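Long-range contacts in methylthioribose-1-phosphate isomerase (Saccharomyces cerevisiae, PDB 1W2W), which catalyses the interconversion of methylthioribose-1-phosphate and methylthioribulose-1-phosphate in the methionine salvage pathway: residues A[6-11]-A[139-144]; A[20-25]-A[47-52]; A[36-41]-A[61-66]; A[54-59]-A[110-115]; A[145-150]-A[186-191]. All coordinates share one frame; numbering follows the deposited sequence.

Interaction 1: residues A[6-11]-A[139-144]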
# COMPACT_ATOMS: atom_id res chain seq x y z
N ILE A 6 24.32 -8.88 -7.07
CA ILE A 6 24.98 -10.01 -7.72
C ILE A 6 26.47 -9.88 -7.52
O ILE A 6 27.06 -8.86 -7.88
CB ILE A 6 24.62 -10.04 -9.23
CG1 ILE A 6 23.12 -10.29 -9.40
CG2 ILE A 6 25.44 -11.11 -9.97
CD1 ILE A 6 22.60 -9.90 -10.78
N VAL A 7 27.09 -10.89 -6.92
CA VAL A 7 28.52 -10.85 -6.70
C VAL A 7 29.17 -11.82 -7.67
O VAL A 7 29.05 -13.04 -7.52
CB VAL A 7 28.89 -11.18 -5.25
CG1 VAL A 7 30.41 -11.09 -5.06
CG2 VAL A 7 28.19 -10.21 -4.29
N PHE A 8 29.85 -11.23 -8.66
CA PHE A 8 30.43 -11.95 -9.80
C PHE A 8 31.95 -11.85 -9.72
O PHE A 8 32.51 -10.79 -9.98
CB PHE A 8 29.92 -11.29 -11.09
CG PHE A 8 30.57 -11.80 -12.34
CD1 PHE A 8 30.97 -13.13 -12.44
CD2 PHE A 8 30.79 -10.96 -13.43
CE1 PHE A 8 31.57 -13.60 -13.61
CE2 PHE A 8 31.39 -11.42 -14.58
CZ PHE A 8 31.78 -12.75 -14.68
N ASP A 9 32.62 -12.93 -9.33
CA ASP A 9 34.07 -12.93 -9.32
C ASP A 9 34.55 -13.46 -10.67
O ASP A 9 34.45 -14.66 -10.95
CB ASP A 9 34.56 -13.84 -8.19
CG ASP A 9 36.07 -13.87 -8.07
OD1 ASP A 9 36.80 -13.33 -8.93
OD2 ASP A 9 36.61 -14.43 -7.11
N ARG A 10 35.07 -12.55 -11.48
CA ARG A 10 35.43 -12.84 -12.86
C ARG A 10 36.92 -13.10 -13.00
O ARG A 10 37.44 -13.27 -14.10
CB ARG A 10 35.00 -11.67 -13.75
CG ARG A 10 35.89 -10.44 -13.60
CD ARG A 10 35.54 -9.31 -14.56
NE ARG A 10 34.21 -8.76 -14.28
CZ ARG A 10 33.60 -7.86 -15.06
NH1 ARG A 10 34.20 -7.42 -16.16
NH2 ARG A 10 32.40 -7.42 -14.73
N SER A 11 37.61 -13.14 -11.86
CA SER A 11 39.07 -13.08 -11.85
C SER A 11 39.72 -14.31 -12.50
O SER A 11 40.83 -14.23 -13.03
CB SER A 11 39.59 -12.89 -10.43
OG SER A 11 39.39 -14.06 -9.67
N TYR A 139 30.74 -12.03 -23.13
CA TYR A 139 29.41 -11.43 -23.23
C TYR A 139 28.91 -10.94 -21.87
O TYR A 139 28.40 -9.81 -21.74
CB TYR A 139 28.37 -12.39 -23.83
CG TYR A 139 26.98 -11.82 -23.67
CD1 TYR A 139 26.54 -10.80 -24.50
CD2 TYR A 139 26.12 -12.28 -22.68
CE1 TYR A 139 25.28 -10.25 -24.36
CE2 TYR A 139 24.84 -11.74 -22.53
CZ TYR A 139 24.43 -10.73 -23.37
OH TYR A 139 23.19 -10.16 -23.27
N VAL A 140 29.04 -11.80 -20.86
CA VAL A 140 28.52 -11.42 -19.55
C VAL A 140 29.30 -10.26 -18.92
O VAL A 140 28.71 -9.39 -18.26
CB VAL A 140 28.36 -12.61 -18.58
CG1 VAL A 140 27.48 -13.67 -19.22
CG2 VAL A 140 29.70 -13.18 -18.15
N CYS A 141 30.62 -10.22 -19.13
CA CYS A 141 31.41 -9.10 -18.67
C CYS A 141 30.92 -7.81 -19.31
O CYS A 141 30.79 -6.78 -18.64
CB CYS A 141 32.90 -9.30 -18.96
SG CYS A 141 33.62 -10.56 -17.86
N GLU A 142 30.65 -7.88 -20.62
CA GLU A 142 30.21 -6.70 -21.36
C GLU A 142 28.81 -6.27 -20.93
O GLU A 142 28.58 -5.08 -20.73
CB GLU A 142 30.25 -6.95 -22.86
CG GLU A 142 31.68 -6.94 -23.39
CD GLU A 142 31.80 -7.67 -24.71
OE1 GLU A 142 30.80 -7.72 -25.45
OE2 GLU A 142 32.91 -8.20 -24.98
N LEU A 143 27.91 -7.24 -20.77
CA LEU A 143 26.55 -6.96 -20.29
C LEU A 143 26.60 -6.22 -18.95
O LEU A 143 25.95 -5.18 -18.76
CB LEU A 143 25.75 -8.27 -20.17
CG LEU A 143 24.36 -8.19 -19.52
CD1 LEU A 143 23.37 -7.50 -20.46
CD2 LEU A 143 23.85 -9.57 -19.08
N ILE A 144 27.40 -6.75 -18.03
CA ILE A 144 27.50 -6.17 -16.70
C ILE A 144 28.21 -4.81 -16.76
O ILE A 144 27.75 -3.82 -16.19
CB ILE A 144 28.22 -7.16 -15.74
CG1 ILE A 144 27.30 -8.37 -15.46
CG2 ILE A 144 28.63 -6.47 -14.43
CD1 ILE A 144 28.01 -9.59 -14.89

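Interaction 2: residues A[20-25]-A[47-52]. With SO4 (sulfate ion), chain I.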
# COMPACT_ATOMS: atom_id res chain seq x y z
N VAL A 20 24.30 -14.53 -5.17
CA VAL A 20 23.37 -13.41 -5.22
C VAL A 20 22.73 -13.17 -3.86
O VAL A 20 22.51 -14.10 -3.07
CB VAL A 20 22.27 -13.60 -6.28
CG1 VAL A 20 22.87 -13.72 -7.68
CG2 VAL A 20 21.40 -14.82 -5.93
N LEU A 21 22.43 -11.91 -3.56
CA LEU A 21 21.75 -11.61 -2.31
C LEU A 21 20.33 -12.13 -2.39
O LEU A 21 19.68 -11.97 -3.42
CB LEU A 21 21.69 -10.09 -2.11
CG LEU A 21 22.84 -9.40 -1.39
CD1 LEU A 21 22.48 -7.94 -1.24
CD2 LEU A 21 23.11 -10.05 -0.04
N ASP A 22 19.84 -12.74 -1.32
CA ASP A 22 18.43 -13.12 -1.29
C ASP A 22 17.59 -11.89 -0.94
O ASP A 22 17.48 -11.49 0.24
CB ASP A 22 18.21 -14.21 -0.25
CG ASP A 22 16.82 -14.79 -0.33
OD1 ASP A 22 15.91 -14.10 -0.86
OD2 ASP A 22 16.54 -15.94 0.09
N GLN A 23 17.00 -11.27 -1.96
CA GLN A 23 16.31 -10.01 -1.72
C GLN A 23 14.99 -10.16 -1.00
O GLN A 23 14.39 -9.16 -0.59
CB GLN A 23 16.14 -9.24 -3.02
CG GLN A 23 17.48 -8.87 -3.66
CD GLN A 23 17.30 -7.98 -4.87
OE1 GLN A 23 16.56 -7.00 -4.82
NE2 GLN A 23 17.96 -8.33 -5.97
N LEU A 24 14.52 -11.40 -0.85
CA LEU A 24 13.33 -11.64 -0.06
C LEU A 24 13.61 -11.34 1.42
O LEU A 24 12.68 -11.02 2.15
CB LEU A 24 12.84 -13.09 -0.19
CG LEU A 24 12.40 -13.61 -1.57
CD1 LEU A 24 12.16 -15.11 -1.43
CD2 LEU A 24 11.11 -12.92 -2.03
N LEU A 25 14.87 -11.46 1.83
CA LEU A 25 15.25 -11.42 3.25
C LEU A 25 15.81 -10.07 3.71
O LEU A 25 16.00 -9.84 4.91
CB LEU A 25 16.25 -12.54 3.54
CG LEU A 25 15.77 -13.94 3.12
CD1 LEU A 25 16.82 -14.99 3.51
CD2 LEU A 25 14.42 -14.28 3.73
N SER A 47 11.40 -17.20 -7.92
CA SER A 47 11.06 -16.93 -6.53
C SER A 47 11.30 -15.47 -6.13
O SER A 47 10.93 -15.07 -5.03
CB SER A 47 11.85 -17.87 -5.62
OG SER A 47 13.20 -17.44 -5.51
N MSE A 48 11.92 -14.69 -7.01
CA MSE A 48 12.19 -13.27 -6.72
C MSE A 48 13.22 -13.05 -5.62
O MSE A 48 13.24 -12.03 -4.91
CB MSE A 48 10.90 -12.49 -6.47
CG MSE A 48 10.01 -12.46 -7.70
SE MSE A 48 8.40 -11.37 -7.49
CE MSE A 48 9.21 -9.55 -7.44
N GLN A 49 14.11 -14.03 -5.48
CA GLN A 49 15.28 -13.85 -4.65
C GLN A 49 16.24 -12.89 -5.33
O GLN A 49 16.89 -12.09 -4.65
CB GLN A 49 15.98 -15.18 -4.39
CG GLN A 49 15.21 -16.10 -3.47
CD GLN A 49 15.86 -17.46 -3.38
OE1 GLN A 49 15.90 -18.18 -4.37
NE2 GLN A 49 16.38 -17.80 -2.21
N VAL A 50 16.33 -12.95 -6.65
CA VAL A 50 16.88 -11.85 -7.44
C VAL A 50 15.70 -11.25 -8.19
O VAL A 50 14.88 -11.97 -8.77
CB VAL A 50 17.90 -12.37 -8.49
CG1 VAL A 50 18.42 -11.22 -9.35
CG2 VAL A 50 19.08 -13.07 -7.80
N ARG A 51 15.60 -9.92 -8.19
CA ARG A 51 14.59 -9.28 -9.02
C ARG A 51 15.09 -7.91 -9.45
O ARG A 51 16.21 -7.53 -9.11
CB ARG A 51 13.22 -9.21 -8.31
CG ARG A 51 13.27 -9.00 -6.79
CD ARG A 51 13.97 -7.70 -6.37
NE ARG A 51 13.39 -6.55 -7.07
CZ ARG A 51 13.98 -5.37 -7.21
NH1 ARG A 51 15.18 -5.15 -6.69
NH2 ARG A 51 13.36 -4.40 -7.88
N GLY A 52 14.28 -7.18 -10.21
CA GLY A 52 14.82 -6.04 -10.93
C GLY A 52 15.19 -6.45 -12.34
O GLY A 52 15.94 -7.40 -12.55
S SO4 I . 10.54 -6.70 -9.96
O1 SO4 I . 11.49 -7.58 -10.65
O2 SO4 I . 9.23 -7.36 -9.96
O3 SO4 I . 10.97 -6.52 -8.58
O4 SO4 I . 10.45 -5.44 -10.68

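Interaction 3: residues A[36-41]-A[61-66]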
# COMPACT_ATOMS: atom_id res chain seq x y z
N HIS A 36 25.14 -22.06 -9.58
CA HIS A 36 26.00 -23.05 -10.24
C HIS A 36 25.45 -23.47 -11.60
O HIS A 36 26.21 -23.76 -12.53
CB HIS A 36 26.21 -24.27 -9.34
CG HIS A 36 26.92 -23.95 -8.06
ND1 HIS A 36 28.23 -23.51 -8.03
CD2 HIS A 36 26.51 -23.99 -6.77
CE1 HIS A 36 28.59 -23.30 -6.78
NE2 HIS A 36 27.57 -23.58 -5.99
N THR A 37 24.13 -23.52 -11.72
CA THR A 37 23.50 -24.03 -12.93
C THR A 37 22.32 -23.17 -13.35
O THR A 37 21.91 -22.25 -12.63
CB THR A 37 22.97 -25.45 -12.71
OG1 THR A 37 21.82 -25.39 -11.85
CG2 THR A 37 24.00 -26.28 -11.94
N ILE A 38 21.77 -23.51 -14.51
CA ILE A 38 20.60 -22.79 -15.01
C ILE A 38 19.41 -23.03 -14.09
O ILE A 38 18.52 -22.18 -13.98
CB ILE A 38 20.33 -23.16 -16.48
CG1 ILE A 38 21.45 -22.56 -17.34
CG2 ILE A 38 18.99 -22.59 -16.94
CD1 ILE A 38 21.47 -23.04 -18.79
N ASP A 39 19.38 -24.17 -13.41
CA ASP A 39 18.29 -24.40 -12.46
C ASP A 39 18.34 -23.38 -11.33
O ASP A 39 17.29 -22.98 -10.84
CB ASP A 39 18.30 -25.81 -11.86
CG ASP A 39 18.11 -26.88 -12.90
OD1 ASP A 39 17.01 -26.93 -13.49
OD2 ASP A 39 19.00 -27.69 -13.18
N ASP A 40 19.55 -22.98 -10.93
CA ASP A 40 19.71 -22.01 -9.85
C ASP A 40 19.25 -20.63 -10.32
O ASP A 40 18.55 -19.92 -9.60
CB ASP A 40 21.16 -21.93 -9.40
CG ASP A 40 21.66 -23.22 -8.77
OD1 ASP A 40 20.83 -23.98 -8.22
OD2 ASP A 40 22.87 -23.54 -8.79
N GLY A 41 19.66 -20.28 -11.54
CA GLY A 41 19.24 -19.04 -12.16
C GLY A 41 17.72 -18.97 -12.24
O GLY A 41 17.11 -17.98 -11.85
N SER A 61 21.91 -14.80 -17.37
CA SER A 61 23.08 -14.93 -18.23
C SER A 61 24.25 -15.62 -17.50
O SER A 61 24.86 -16.53 -18.04
CB SER A 61 23.51 -13.56 -18.75
OG SER A 61 22.48 -12.99 -19.55
N LEU A 62 24.54 -15.17 -16.29
CA LEU A 62 25.62 -15.74 -15.49
C LEU A 62 25.38 -17.22 -15.20
O LEU A 62 26.34 -18.01 -15.19
CB LEU A 62 25.83 -14.97 -14.19
CG LEU A 62 26.54 -13.62 -14.35
CD1 LEU A 62 26.45 -12.84 -13.04
CD2 LEU A 62 27.99 -13.80 -14.74
N SER A 63 24.13 -17.61 -14.97
CA SER A 63 23.83 -19.00 -14.63
C SER A 63 24.11 -19.95 -15.81
O SER A 63 24.41 -21.13 -15.60
CB SER A 63 22.41 -19.18 -14.09
OG SER A 63 21.45 -19.19 -15.14
N VAL A 64 24.00 -19.44 -17.03
CA VAL A 64 24.38 -20.21 -18.22
C VAL A 64 25.90 -20.43 -18.21
O VAL A 64 26.40 -21.53 -18.48
CB VAL A 64 23.95 -19.50 -19.52
CG1 VAL A 64 24.25 -20.38 -20.73
CG2 VAL A 64 22.46 -19.17 -19.50
N LEU A 65 26.64 -19.37 -17.91
CA LEU A 65 28.09 -19.48 -17.85
C LEU A 65 28.55 -20.43 -16.74
O LEU A 65 29.42 -21.28 -16.97
CB LEU A 65 28.77 -18.11 -17.73
CG LEU A 65 30.30 -18.12 -17.58
CD1 LEU A 65 30.97 -18.73 -18.82
CD2 LEU A 65 30.83 -16.72 -17.33
N THR A 66 28.01 -20.31 -15.54
CA THR A 66 28.41 -21.25 -14.49
C THR A 66 28.06 -22.69 -14.89
O THR A 66 28.82 -23.61 -14.56
CB THR A 66 27.80 -20.91 -13.10
OG1 THR A 66 26.38 -20.79 -13.20
CG2 THR A 66 28.26 -19.56 -12.61

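Interaction 4: residues A[54-59]-A[110-115]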
# COMPACT_ATOMS: atom_id res chain seq x y z
N PRO A 54 17.12 -5.62 -15.05
CA PRO A 54 18.50 -5.92 -15.46
C PRO A 54 19.17 -6.98 -14.60
O PRO A 54 19.87 -7.82 -15.16
CB PRO A 54 19.21 -4.57 -15.37
CG PRO A 54 18.06 -3.55 -15.39
CD PRO A 54 16.99 -4.23 -14.58
N ALA A 55 18.97 -6.96 -13.28
CA ALA A 55 19.55 -8.01 -12.44
C ALA A 55 19.08 -9.40 -12.85
O ALA A 55 19.85 -10.37 -12.83
CB ALA A 55 19.24 -7.76 -10.96
N ILE A 56 17.80 -9.50 -13.21
CA ILE A 56 17.27 -10.77 -13.70
C ILE A 56 18.04 -11.26 -14.93
O ILE A 56 18.45 -12.42 -14.98
CB ILE A 56 15.76 -10.64 -13.99
CG1 ILE A 56 14.99 -10.43 -12.68
CG2 ILE A 56 15.26 -11.85 -14.80
CD1 ILE A 56 13.58 -9.94 -12.87
N ALA A 57 18.22 -10.37 -15.90
CA ALA A 57 18.99 -10.70 -17.10
C ALA A 57 20.43 -11.08 -16.78
O ALA A 57 21.00 -12.01 -17.37
CB ALA A 57 18.98 -9.54 -18.08
N ILE A 58 21.04 -10.36 -15.84
CA ILE A 58 22.43 -10.65 -15.48
C ILE A 58 22.57 -12.00 -14.77
O ILE A 58 23.44 -12.80 -15.13
CB ILE A 58 23.03 -9.51 -14.61
CG1 ILE A 58 23.19 -8.24 -15.46
CG2 ILE A 58 24.40 -9.94 -14.04
CD1 ILE A 58 23.31 -6.95 -14.62
N VAL A 59 21.74 -12.26 -13.76
CA VAL A 59 21.84 -13.57 -13.09
C VAL A 59 21.50 -14.73 -14.02
O VAL A 59 22.14 -15.78 -13.98
CB VAL A 59 21.02 -13.67 -11.78
CG1 VAL A 59 19.53 -13.84 -12.07
CG2 VAL A 59 21.49 -14.91 -10.97
N VAL A 110 11.67 -7.55 -20.14
CA VAL A 110 12.18 -8.03 -21.42
C VAL A 110 13.69 -8.22 -21.40
O VAL A 110 14.23 -8.89 -22.28
CB VAL A 110 11.76 -7.09 -22.58
CG1 VAL A 110 12.49 -5.75 -22.49
CG2 VAL A 110 11.96 -7.75 -23.95
N ASN A 111 14.37 -7.65 -20.41
CA ASN A 111 15.83 -7.75 -20.36
C ASN A 111 16.33 -9.18 -20.51
O ASN A 111 17.27 -9.45 -21.27
CB ASN A 111 16.37 -7.13 -19.07
CG ASN A 111 16.12 -5.64 -19.02
OD1 ASN A 111 14.96 -5.22 -19.01
ND2 ASN A 111 17.20 -4.85 -19.03
N LEU A 112 15.68 -10.10 -19.81
CA LEU A 112 16.12 -11.48 -19.83
C LEU A 112 16.07 -12.05 -21.25
O LEU A 112 17.06 -12.61 -21.73
CB LEU A 112 15.31 -12.34 -18.85
CG LEU A 112 15.67 -13.84 -18.78
CD1 LEU A 112 17.11 -13.99 -18.29
CD2 LEU A 112 14.68 -14.63 -17.91
N SER A 113 14.92 -11.90 -21.92
CA SER A 113 14.77 -12.36 -23.30
C SER A 113 15.83 -11.74 -24.19
O SER A 113 16.46 -12.42 -25.01
CB SER A 113 13.36 -12.05 -23.84
OG SER A 113 13.25 -12.33 -25.24
N ASN A 114 16.03 -10.43 -24.03
CA ASN A 114 17.01 -9.75 -24.86
C ASN A 114 18.42 -10.34 -24.73
O ASN A 114 19.14 -10.50 -25.73
CB ASN A 114 17.00 -8.24 -24.59
CG ASN A 114 15.78 -7.56 -25.21
OD1 ASN A 114 15.14 -8.09 -26.13
ND2 ASN A 114 15.45 -6.37 -24.70
N SER A 115 18.81 -10.68 -23.51
CA SER A 115 20.08 -11.34 -23.27
C SER A 115 20.08 -12.78 -23.79
O SER A 115 21.07 -13.22 -24.37
CB SER A 115 20.42 -11.34 -21.78
OG SER A 115 21.07 -10.13 -21.41

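Interaction 5: residues A[145-150]-A[186-191]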
# COMPACT_ATOMS: atom_id res chain seq x y z
N ASP A 145 29.34 -4.73 -17.45
CA ASP A 145 30.10 -3.49 -17.39
C ASP A 145 29.36 -2.35 -18.10
O ASP A 145 29.38 -1.20 -17.64
CB ASP A 145 31.49 -3.67 -18.01
CG ASP A 145 32.38 -4.56 -17.17
OD1 ASP A 145 32.02 -4.86 -16.00
OD2 ASP A 145 33.47 -5.01 -17.60
N GLU A 146 28.70 -2.68 -19.20
CA GLU A 146 27.83 -1.72 -19.88
C GLU A 146 26.62 -1.34 -19.03
O GLU A 146 26.20 -0.18 -19.03
CB GLU A 146 27.40 -2.21 -21.26
CG GLU A 146 28.56 -2.30 -22.26
CD GLU A 146 28.17 -2.90 -23.60
OE1 GLU A 146 26.96 -2.99 -23.91
OE2 GLU A 146 29.08 -3.27 -24.36
N ASP A 147 26.04 -2.29 -18.31
CA ASP A 147 24.90 -1.96 -17.45
C ASP A 147 25.29 -0.87 -16.45
O ASP A 147 24.58 0.13 -16.31
CB ASP A 147 24.36 -3.20 -16.74
CG ASP A 147 23.12 -2.91 -15.93
OD1 ASP A 147 22.03 -2.92 -16.53
OD2 ASP A 147 23.15 -2.65 -14.71
N LEU A 148 26.42 -1.04 -15.78
CA LEU A 148 26.89 -0.08 -14.79
C LEU A 148 27.25 1.26 -15.43
O LEU A 148 26.86 2.32 -14.93
CB LEU A 148 28.12 -0.64 -14.05
CG LEU A 148 28.81 0.28 -13.05
CD1 LEU A 148 27.84 0.65 -11.92
CD2 LEU A 148 30.02 -0.45 -12.50
N ALA A 149 27.98 1.23 -16.53
CA ALA A 149 28.39 2.47 -17.18
C ALA A 149 27.16 3.21 -17.70
O ALA A 149 27.09 4.44 -17.62
CB ALA A 149 29.34 2.19 -18.34
N ASN A 150 26.20 2.47 -18.25
CA ASN A 150 25.01 3.09 -18.81
C ASN A 150 24.10 3.60 -17.69
O ASN A 150 23.41 4.60 -17.86
CB ASN A 150 24.25 2.11 -19.73
CG ASN A 150 24.98 1.87 -21.05
OD1 ASN A 150 25.81 2.67 -21.46
ND2 ASN A 150 24.67 0.75 -21.71
N LEU A 186 20.47 -2.77 -6.06
CA LEU A 186 19.83 -4.06 -5.84
C LEU A 186 19.06 -4.61 -7.03
O LEU A 186 18.71 -5.79 -7.04
CB LEU A 186 18.96 -4.05 -4.57
CG LEU A 186 19.75 -3.90 -3.26
CD1 LEU A 186 18.83 -3.47 -2.12
CD2 LEU A 186 20.47 -5.21 -2.91
N ALA A 187 18.79 -3.76 -8.02
CA ALA A 187 18.00 -4.15 -9.19
C ALA A 187 18.84 -4.30 -10.46
O ALA A 187 18.30 -4.63 -11.51
CB ALA A 187 16.87 -3.13 -9.43
N THR A 188 20.14 -4.06 -10.34
CA THR A 188 21.00 -3.86 -11.52
C THR A 188 22.42 -4.32 -11.20
O THR A 188 22.66 -4.98 -10.19
CB THR A 188 21.04 -2.37 -11.98
OG1 THR A 188 21.73 -1.55 -11.02
CG2 THR A 188 19.65 -1.76 -12.12
N SER A 189 23.38 -3.97 -12.05
CA SER A 189 24.77 -4.28 -11.76
C SER A 189 25.33 -3.27 -10.76
O SER A 189 26.48 -3.41 -10.30
CB SER A 189 25.61 -4.25 -13.05
OG SER A 189 25.66 -2.92 -13.56
N GLY A 190 24.55 -2.25 -10.42
CA GLY A 190 25.02 -1.19 -9.55
C GLY A 190 24.63 0.20 -10.03
O GLY A 190 24.47 0.41 -11.23
N TYR A 191 24.47 1.12 -9.09
CA TYR A 191 24.08 2.51 -9.36
C TYR A 191 22.58 2.71 -9.71
O TYR A 191 21.87 3.47 -9.04
CB TYR A 191 24.98 3.18 -10.39
CG TYR A 191 24.92 4.69 -10.31
CD1 TYR A 191 25.62 5.37 -9.32
CD2 TYR A 191 24.15 5.42 -11.20
CE1 TYR A 191 25.58 6.74 -9.23
CE2 TYR A 191 24.09 6.80 -11.12
CZ TYR A 191 24.80 7.45 -10.12
OH TYR A 191 24.77 8.81 -10.00

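Interaction 1: residues A[6-11]-A[139-144]
Phe-8 of strand 6-9, outermost in this chain's small antiparallel sheet, and Arg-10 just beyond it lie against Val-140, Cys-141 and Ile-144, joining the sheet to the long helix 129-168. Phe-8 carries the apolar part. Its CG is anti to the backbone N (chi1 172°), on the side of the helix, and CD2 of the ring meets CD1 of Ile-144 obliquely at 3.4 Å. At the far end of the ring, CZ touches Val-140 CG2 at 4.1 Å. Cys-141 SG stands at the ring edge, near its plane and 4.1 Å from Phe-8 CE2, a sulfur-aromatic contact. The same sulfur has a second flat neighbour: it lies over one face of the Arg-10 guanidinium, offset toward the rim, 3.6 Å from NH1. Arg-10 NH2 passes Ile-144 CG2 at 3.9 Å, near the guanidinium plane, and is anchored by a salt bridge to Asp-145 in the same helix. Arg-10 CB also covers part of one face of the Phe-8 ring. No hydrogen bond crosses between the two segments, so their contact rests on dispersion and on a polarisable sulfur that meets both an aromatic edge and a guanidinium face, which would probably suit it.

Interaction 2: residues A[20-25]-A[47-52]
Gln-23 and Asp-22, just past strand 17-21, are hydrogen-bonded to the loop between helices 38-46 and 53-73. Three hydrogen bonds cross. Gln-23 N gives a nearly straight one to Gln-49 O (2.8 Å, 168°), on a lone pair in the carbonyl plane. Gln-49 NE2 reaches Asp-22 OD2 at 3.0 Å from above the carboxylate, while Asp-22 OD1 closes an Asx turn with Leu-24 N. Arg-51 NH1 meets an in-plane lone pair of Gln-23 OE1 at 3.0 Å, the amide and guanidinium planes nearly perpendicular. The apolar contacts are fewer: Val-20 CG2 presses tightly on Val-50 CG2 (3.5 Å), and Leu-24 CD1 lies 3.8 Å from Gln-49 CG. The Arg-51 chain is bent at chi2 and chi3 (60° and 53°), which turns CD and NE back. A sulfate ion, probably from the crystallisation liquor, takes bonds through O3 from Arg-51 NE (2.9 Å) and NH2, and through O1 from Gly-52 N (2.9 Å). An alanine in place of Arg-51 would probably leave Gln-23 OE1 without this donor and the sulfate without the bonds from NE and NH2. The Arg-51 side chain is about 4 Å from that of Cys-181, the predicted transition-state stabiliser, consistent with a cationic group held beside the probable active site.

Interaction 3: residues A[36-41]-A[61-66]
Ser-63 and Thr-66 of helix 53-73 face the start of helix 38-46, which opens with a capping box formed by Thr-37 and Asp-40. The tight part lies around Ser-63. Its CB rests 3.4 Å from Thr-37 O, and its OG, set between the backbone N and the carbonyl carbon (chi1 79°), lies 3.7 Å from both Ile-38 CA and Gly-41 CA. The hydroxyl is bonded back to Gly-60 O in its own helix, and it packs on the neighbouring helix. Glycine at 41 is what allows this approach, since a CB there would fall on Ser-63 OG. Next to it, Ile-38 sends CG1 to 3.9 Å from Val-64 CA and CD1 to 4.1 Å from Val-64 CG2, and the two branched side chains cross obliquely in a buried patch that helix 88-103 also touches. The looser, solvent side is that of the His-36 side chain, which is exposed and starts away from helix 53-73. The backbone of His-36 nevertheless approaches closely, its O lying 3.0 Å from Thr-66 OG1. In the capping box, Asp-40 OD2 takes the N-H groups of both His-36 and Thr-37, while Thr-37 OG1 receives weak bonds from Asp-39 N and Asp-40 N. Ile-38 N, in the first turn, is bonded across to Glu-67 OE2 of helix 53-73. The shared carboxylate oxygen is met in two ways: His-36 N, at 2.8 Å, uses the anti lone pair of Asp-40 OD2, and Thr-37 N comes from above the carboxylate plane.

Interaction 4: residues A[54-59]-A[110-115]
Asn-111 and Leu-112 reach helix 53-73 by different first torsions. In Asn-111, CG is anti to the carbonyl carbon (chi1 -66°), and ND2 lies beside Pro-54, 3.9 Å from its CA and 4.0 Å from its CG. In Leu-112, CG is anti to the backbone N (chi1 180°), and CD1 comes to 3.9 Å from Ile-56 O. Between these two side chains sits Ala-57, whose CB points toward helix 111-124. That methyl touches Asn-111 C at 3.6 Å and Asn-111 CB at 3.7 Å, and Ser-115 OG, one turn further on, at 4.0 Å. With so small a residue at the crossing, the backbones come close: the CA atoms of Ala-57 and Leu-112 are 4.0 Å apart. Ile-56 adds one more apolar touch, its CG2 meeting Leu-112 CB, with the two side chains crossing at about a right angle. No hydrogen bond joins the two segments, and the polar groups at their interface are paired elsewhere. Asn-111 OD1 is bonded to a polar side chain of another chain, and Ser-115 OG to Tyr-139 OH in helix 129-168, which also packs on Pro-54 and Ile-58. The short helix axes approach to 8.0 Å at a crossing angle of -34°, with their N-to-C directions roughly alike. The arrangement is a close helix pair with a small residue at the contact, buried within the largely helical N-terminal part of the enzyme.

Interaction 5: residues A[145-150]-A[186-191]
Helix 129-168 runs past a loop without regular structure, and the nearest CA atoms, those of Leu-148 and Ser-189, are 5.6 Å apart. Asp-147 carries the polar part of the contact. Its CG is anti to the backbone N (chi1 -175°), and from there one carboxylate oxygen, OD2, grips Ser-189 twice. Ser-189 OG donates to its anti lone pair at 2.8 Å, and Ser-189 N reaches it at 3.0 Å along a fairly straight N-H (165°) from above the carboxylate plane. Together they hold both the serine hydroxyl and the backbone beside it. An alanine in place of Asp-147 would probably leave Ser-189 N without its acceptor and the Ser-189 hydroxyl freer to turn, leaving it the weak bond to Ile-144 O. The same peptide region is shaped from within by an ST turn, in which Thr-188 OG1 accepts from Gly-190 N at 3.0 Å while being bonded to Gly-184 O as well. This turn belongs to the connection between strand 174-179 and helix 194-210, so the contact pins that connection onto the long helix. Gly-190 follows with backbone angles at which a side chain would strike the preceding carbonyl oxygen. Leu-148 adds carbon contacts. Its CB lies 3.4 Å from Ser-189 OG, and its CD1 rests 3.4 Å from Gly-190 O, an oxygen hydrogen-bonded to Asn-151 ND2. The apolar pair lies beyond the glycine, where Tyr-191 CB touches the same methyl, Leu-148 CD1, at 4.1 Å, while the tyrosine hydroxyl is bonded to Ser-200 OG in helix 194-210.

How the interactions relate
Interactions 2, 3 and 4 are buried, interaction 5 is partly so, and interaction 1 lies at the surface. Helix 53-73 serves both 3 and 4, helix 129-168 both 1 and 5, and neighbouring strands of one sheet bring 1 and 2 into contact through Ile-6 and Val-20. Interactions 1, 3 and 4 have no hydrogen bond assigned between their segments, and the helix-to-helix contacts 3 and 4 depend on small residues. The loop contacts 2 and 5 are instead tied by hydrogen bonds, which involve side chains in both and, once in 2, backbone alone. A salt bridge from Arg-10 to Asp-145 links 1 with 5, and Ala-55 N to Ala-187 O probably links 4 with 5. Arg-51 and Gly-52 of interaction 2 bind a sulfate.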